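Local coordinates for adenylate kinase (Desulfovibrio gigas, PDB 2XB4), which probably catalyses the reversible transfer of the terminal phosphate of ATP to AMP, giving two ADP, and carries a zinc ion, at residues A27-S31 and G32-R36; I112-R116 and E117-N121. One frame throughout, in Å; residues are numbered along the deposited sequence.

Interaction 1: residues A27-S31 and G32-R36; sequences AHIES and GGIFR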
loop_
_atom_site.group_PDB
_atom_site.type_symbol
_atom_site.label_atom_id
_atom_site.label_comp_id
_atom_site.label_asym_id
_atom_site.label_seq_id
_atom_site.Cartn_x
_atom_site.Cartn_y
_atom_site.Cartn_z
ATOM N N ALA A 27 4.981 -24.676 -22.098
ATOM C CA ALA A 27 3.906 -24.217 -21.218
ATOM C C ALA A 27 4.494 -23.918 -19.843
ATOM O O ALA A 27 5.142 -24.805 -19.251
ATOM C CB ALA A 27 2.883 -25.254 -21.072
ATOM N N HIS A 28 4.234 -22.731 -19.276
ATOM C CA HIS A 28 4.775 -22.458 -17.959
ATOM C C HIS A 28 3.732 -22.888 -16.945
ATOM O O HIS A 28 2.734 -22.210 -16.844
ATOM C CB HIS A 28 5.057 -20.940 -17.783
ATOM C CG HIS A 28 5.339 -20.550 -16.357
ATOM N ND1 HIS A 28 6.488 -20.940 -15.689
ATOM C CD2 HIS A 28 4.611 -19.828 -15.463
ATOM C CE1 HIS A 28 6.471 -20.454 -14.463
ATOM N NE2 HIS A 28 5.338 -19.791 -14.288
ATOM N N ILE A 29 3.961 -23.969 -16.193
ATOM C CA ILE A 29 2.983 -24.553 -15.309
ATOM C C ILE A 29 3.301 -24.241 -13.830
ATOM O O ILE A 29 4.268 -24.707 -13.256
ATOM C CB ILE A 29 2.900 -26.162 -15.492
ATOM C CG1 ILE A 29 2.801 -26.581 -16.960
ATOM C CG2 ILE A 29 1.815 -26.835 -14.568
ATOM C CD1 ILE A 29 1.526 -26.262 -17.649
ATOM N N GLU A 30 2.442 -23.464 -13.183
ATOM C CA GLU A 30 2.773 -23.069 -11.821
ATOM C C GLU A 30 1.659 -23.591 -10.950
ATOM O O GLU A 30 0.442 -23.771 -11.380
ATOM C CB GLU A 30 3.107 -21.561 -11.758
ATOM C CG GLU A 30 2.000 -20.667 -11.610
ATOM C CD GLU A 30 1.491 -20.514 -10.139
ATOM O OE1 GLU A 30 0.279 -20.409 -10.062
ATOM O OE2 GLU A 30 2.228 -20.480 -9.094
ATOM N N SER A 31 2.085 -23.966 -9.763
ATOM C CA SER A 31 1.292 -24.767 -8.864
ATOM C C SER A 31 -0.030 -24.087 -8.604
ATOM O O SER A 31 -1.048 -24.728 -8.555
ATOM C CB SER A 31 2.130 -25.029 -7.565
ATOM O OG SER A 31 3.271 -24.153 -7.616
ATOM N N GLY A 32 -0.050 -22.768 -8.485
ATOM C CA GLY A 32 -1.332 -22.044 -8.344
ATOM C C GLY A 32 -2.327 -22.200 -9.474
ATOM O O GLY A 32 -3.503 -22.423 -9.252
ATOM N N GLY A 33 -1.876 -22.114 -10.707
ATOM C CA GLY A 33 -2.711 -22.317 -11.898
ATOM C C GLY A 33 -3.245 -23.729 -12.047
ATOM O O GLY A 33 -4.374 -23.924 -12.499
ATOM N N ILE A 34 -2.472 -24.729 -11.607
ATOM C CA ILE A 34 -3.013 -26.127 -11.585
ATOM C C ILE A 34 -4.338 -26.145 -10.790
ATOM O O ILE A 34 -5.383 -26.650 -11.252
ATOM C CB ILE A 34 -1.989 -27.100 -11.015
ATOM C CG1 ILE A 34 -0.708 -27.101 -11.888
ATOM C CG2 ILE A 34 -2.603 -28.529 -10.875
ATOM C CD1 ILE A 34 0.530 -27.864 -11.281
ATOM N N PHE A 35 -4.327 -25.599 -9.564
ATOM C CA PHE A 35 -5.573 -25.596 -8.754
ATOM C C PHE A 35 -6.697 -24.848 -9.435
ATOM O O PHE A 35 -7.821 -25.336 -9.489
ATOM C CB PHE A 35 -5.331 -25.088 -7.301
ATOM C CG PHE A 35 -4.613 -26.131 -6.360
ATOM C CD1 PHE A 35 -3.658 -27.050 -6.862
ATOM C CD2 PHE A 35 -4.866 -26.128 -4.953
ATOM C CE1 PHE A 35 -2.982 -27.980 -6.011
ATOM C CE2 PHE A 35 -4.175 -27.072 -4.061
ATOM C CZ PHE A 35 -3.244 -28.003 -4.619
ATOM N N ARG A 36 -6.460 -23.655 -9.953
ATOM C CA ARG A 36 -7.547 -22.974 -10.669
ATOM C C ARG A 36 -8.155 -23.780 -11.823
ATOM O O ARG A 36 -9.377 -23.741 -12.017
ATOM C CB ARG A 36 -7.115 -21.588 -11.175
ATOM C CG ARG A 36 -7.130 -20.508 -10.116
ATOM C CD ARG A 36 -6.915 -19.137 -10.780
ATOM N NE ARG A 36 -5.691 -19.109 -11.588
ATOM C CZ ARG A 36 -4.439 -18.958 -11.099
ATOM N NH1 ARG A 36 -4.203 -18.872 -9.785
ATOM N NH2 ARG A 36 -3.416 -18.905 -11.923
HETATM O O HOH W 1 -0.898 -18.420 -11.065
#

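Interaction 2: residues I112-R116 and E117-N121; sequences ILLPR and EVAKN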
loop_
_atom_site.group_PDB
_atom_site.type_symbol
_atom_site.label_atom_id
_atom_site.label_comp_id
_atom_site.label_asym_id
_atom_site.label_seq_id
_atom_site.Cartn_x
_atom_site.Cartn_y
_atom_site.Cartn_z
ATOM N N ILE A 112 18.219 -22.250 -9.032
ATOM C CA ILE A 112 18.876 -20.962 -8.827
ATOM C C ILE A 112 19.380 -20.913 -7.364
ATOM O O ILE A 112 18.588 -21.064 -6.433
ATOM C CB ILE A 112 17.927 -19.795 -9.095
ATOM C CG1 ILE A 112 17.336 -19.957 -10.519
ATOM C CG2 ILE A 112 18.745 -18.438 -8.910
ATOM C CD1 ILE A 112 16.207 -18.996 -10.783
ATOM N N LEU A 113 20.685 -20.673 -7.191
ATOM C CA LEU A 113 21.395 -20.822 -5.890
ATOM C C LEU A 113 21.585 -19.426 -5.392
ATOM O O LEU A 113 22.105 -18.571 -6.155
ATOM C CB LEU A 113 22.840 -21.376 -6.078
ATOM C CG LEU A 113 22.871 -22.895 -6.078
ATOM C CD1 LEU A 113 22.270 -23.481 -7.404
ATOM C CD2 LEU A 113 24.292 -23.347 -5.875
ATOM N N LEU A 114 21.236 -19.200 -4.120
ATOM C CA LEU A 114 21.495 -17.911 -3.485
ATOM C C LEU A 114 21.566 -18.188 -1.957
ATOM O O LEU A 114 20.721 -18.923 -1.451
ATOM C CB LEU A 114 20.265 -16.993 -3.839
ATOM C CG LEU A 114 20.354 -15.497 -3.771
ATOM C CD1 LEU A 114 21.286 -15.152 -4.938
ATOM C CD2 LEU A 114 19.067 -14.900 -4.043
ATOM N N PRO A 115 22.550 -17.615 -1.225
ATOM C CA PRO A 115 22.410 -17.784 0.207
ATOM C C PRO A 115 21.138 -17.146 0.768
ATOM O O PRO A 115 20.690 -16.097 0.295
ATOM C CB PRO A 115 23.692 -17.131 0.809
ATOM C CG PRO A 115 24.647 -16.949 -0.352
ATOM C CD PRO A 115 23.793 -16.899 -1.595
ATOM N N ARG A 116 20.530 -17.832 1.736
ATOM C CA ARG A 116 19.294 -17.339 2.338
ATOM C C ARG A 116 19.420 -15.878 2.812
ATOM O O ARG A 116 18.508 -15.119 2.554
ATOM C CB ARG A 116 18.841 -18.242 3.466
ATOM C CG ARG A 116 17.761 -17.666 4.351
ATOM C CD ARG A 116 17.464 -18.607 5.547
ATOM N NE ARG A 116 16.293 -18.046 6.231
ATOM C CZ ARG A 116 15.465 -18.786 6.943
ATOM N NH1 ARG A 116 15.719 -20.095 7.063
ATOM N NH2 ARG A 116 14.435 -18.220 7.551
ATOM N N GLU A 117 20.527 -15.440 3.431
ATOM C CA GLU A 117 20.624 -14.021 3.957
ATOM C C GLU A 117 20.571 -13.039 2.728
ATOM O O GLU A 117 19.989 -11.933 2.797
ATOM C CB GLU A 117 21.909 -13.715 4.835
ATOM C CG GLU A 117 21.842 -14.440 6.212
ATOM C CD GLU A 117 22.796 -13.881 7.376
ATOM O OE1 GLU A 117 23.998 -14.306 7.484
ATOM O OE2 GLU A 117 22.311 -13.039 8.211
ATOM N N VAL A 118 21.183 -13.457 1.654
ATOM C CA VAL A 118 21.203 -12.686 0.389
ATOM C C VAL A 118 19.782 -12.571 -0.204
ATOM O O VAL A 118 19.321 -11.483 -0.536
ATOM C CB VAL A 118 22.208 -13.182 -0.621
ATOM C CG1 VAL A 118 22.059 -12.396 -1.943
ATOM C CG2 VAL A 118 23.698 -13.044 -0.046
ATOM N N ALA A 119 19.095 -13.721 -0.320
ATOM C CA ALA A 119 17.705 -13.765 -0.777
ATOM C C ALA A 119 16.808 -12.800 0.076
ATOM O O ALA A 119 16.003 -12.027 -0.474
ATOM C CB ALA A 119 17.237 -15.228 -0.749
ATOM N N LYS A 120 16.896 -12.887 1.410
ATOM C CA LYS A 120 16.032 -12.035 2.269
ATOM C C LYS A 120 16.358 -10.575 2.010
ATOM O O LYS A 120 15.461 -9.739 1.919
ATOM C CB LYS A 120 16.213 -12.434 3.757
ATOM C CG LYS A 120 15.438 -11.549 4.734
ATOM C CD LYS A 120 15.611 -11.997 6.132
ATOM C CE LYS A 120 14.825 -11.074 6.997
ATOM N NZ LYS A 120 15.188 -11.292 8.402
ATOM N N ASN A 121 17.636 -10.233 2.004
ATOM C CA ASN A 121 18.006 -8.827 1.744
ATOM C C ASN A 121 17.592 -8.303 0.377
ATOM O O ASN A 121 17.136 -7.178 0.244
ATOM C CB ASN A 121 19.493 -8.646 1.920
ATOM C CG ASN A 121 19.862 -8.534 3.403
ATOM O OD1 ASN A 121 19.065 -8.071 4.245
ATOM N ND2 ASN A 121 21.023 -8.992 3.726
#

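Interaction 1: residues A27-S31 and G32-R36
Ile34 N donates to Glu30 O (3.1 Å, N-H...O angle 157°), closing the first turn of a helix whose axis stands at 85° to strand 27-30. Glu30 is the N-cap. Its CG sits between the backbone N and the carbonyl carbon (chi1 85°) and a second bend at chi2 swings the carboxylate over the first turn, where OE1 accepts from Gly33 N in a bent bond. This is the strand-to-helix junction at the edge of the parallel adenylate kinase sheet, where the predicted AMP-binding region begins; Ser31 and Arg36 are predicted to bind AMP. One face of the Arg36 guanidinium, toward its rim, lies over Gly32 O and Gly33 CA, 3.6 and 3.5 Å from its plane. A water in the guanidinium plane accepts from Arg36 NH2 (2.7 Å) and donates to Glu30 OE1, bridging charges that stand 4.4 Å apart from Glu30 OE1 to Arg36 NH2. OE1 crowds Gly32 CA in the model, so its bonds are approximate. Ile29 CG2 meets Ile34 CD1 at 3.7 Å, the two side chains crossing at about a right angle. Both isoleucines also pack on Thr71 of helix 61-75, while Ser31 OG makes a weak hydrogen bond to Asp83 O.

Interaction 2: residues I112-R116 and E117-N121
Leu114 and Pro115 meet the first turn of the following helix through Val118 and Ala119. With CG anti to the backbone N (chi1 -159°), Leu114 sends its two methyls to different neighbours: CD2 lies 3.8 Å from Ala119 CB, while CG and CD1 face Val118 CG1, CG at 4.0 Å. The leucine and valine side chains cross at about a right angle. Val118 divides its branches likewise, for CG2 runs alongside the proline ring, 4.0 Å from Pro115 CG, the two side chains pointing the same way. Pro115 is the N-cap residue, and its carbonyl accepts from Ala119 N (2.9 Å) in a nearly straight bond, N-H...O angle 171°. One residue on, Arg116 O receives Lys120 N at 3.0 Å. The stretch is a beta-to-alpha turn, taking strand 108-113 of the central parallel sheet into helix 116-124 in this P-loop NTPase fold. Leu114 comes within about 4 Å of Ser11, a predicted ATP-binding residue, side chain to side chain. Farther out, the extended Arg116 and Lys120 reach helix 167-177: Arg116 NH2 pairs with Asp175 in a salt bridge and also bonds Asn171 OD1, and Lys120 NZ is salt-bridged to Glu167. Just beyond that helix, the Tyr178 hydroxyl donates to Leu114 O, and the tyrosine side chain packs against Arg116 and Ala119.

Overall arrangement
Interaction 1 comes first along the chain and closes long before interaction 2 opens. Their centres lie 25 Å apart on opposite sides of the chain's centre, and their nearest atoms are about 11 Å apart. Both mark the passage from a strand of the five-stranded parallel sheet into a helix: strand 27-30 lies at one edge, and strand 108-113 lies three places across, beyond 80-83 and 2-6. Interaction 1 leads into the predicted AMP-binding region through helix 31-40, whereas interaction 2 leads through helix 116-124 toward Arg126 and the zinc site. The sheet thus carries the roots of NMPbind and LID, the two peripheral domains that, in this family, move during catalysis.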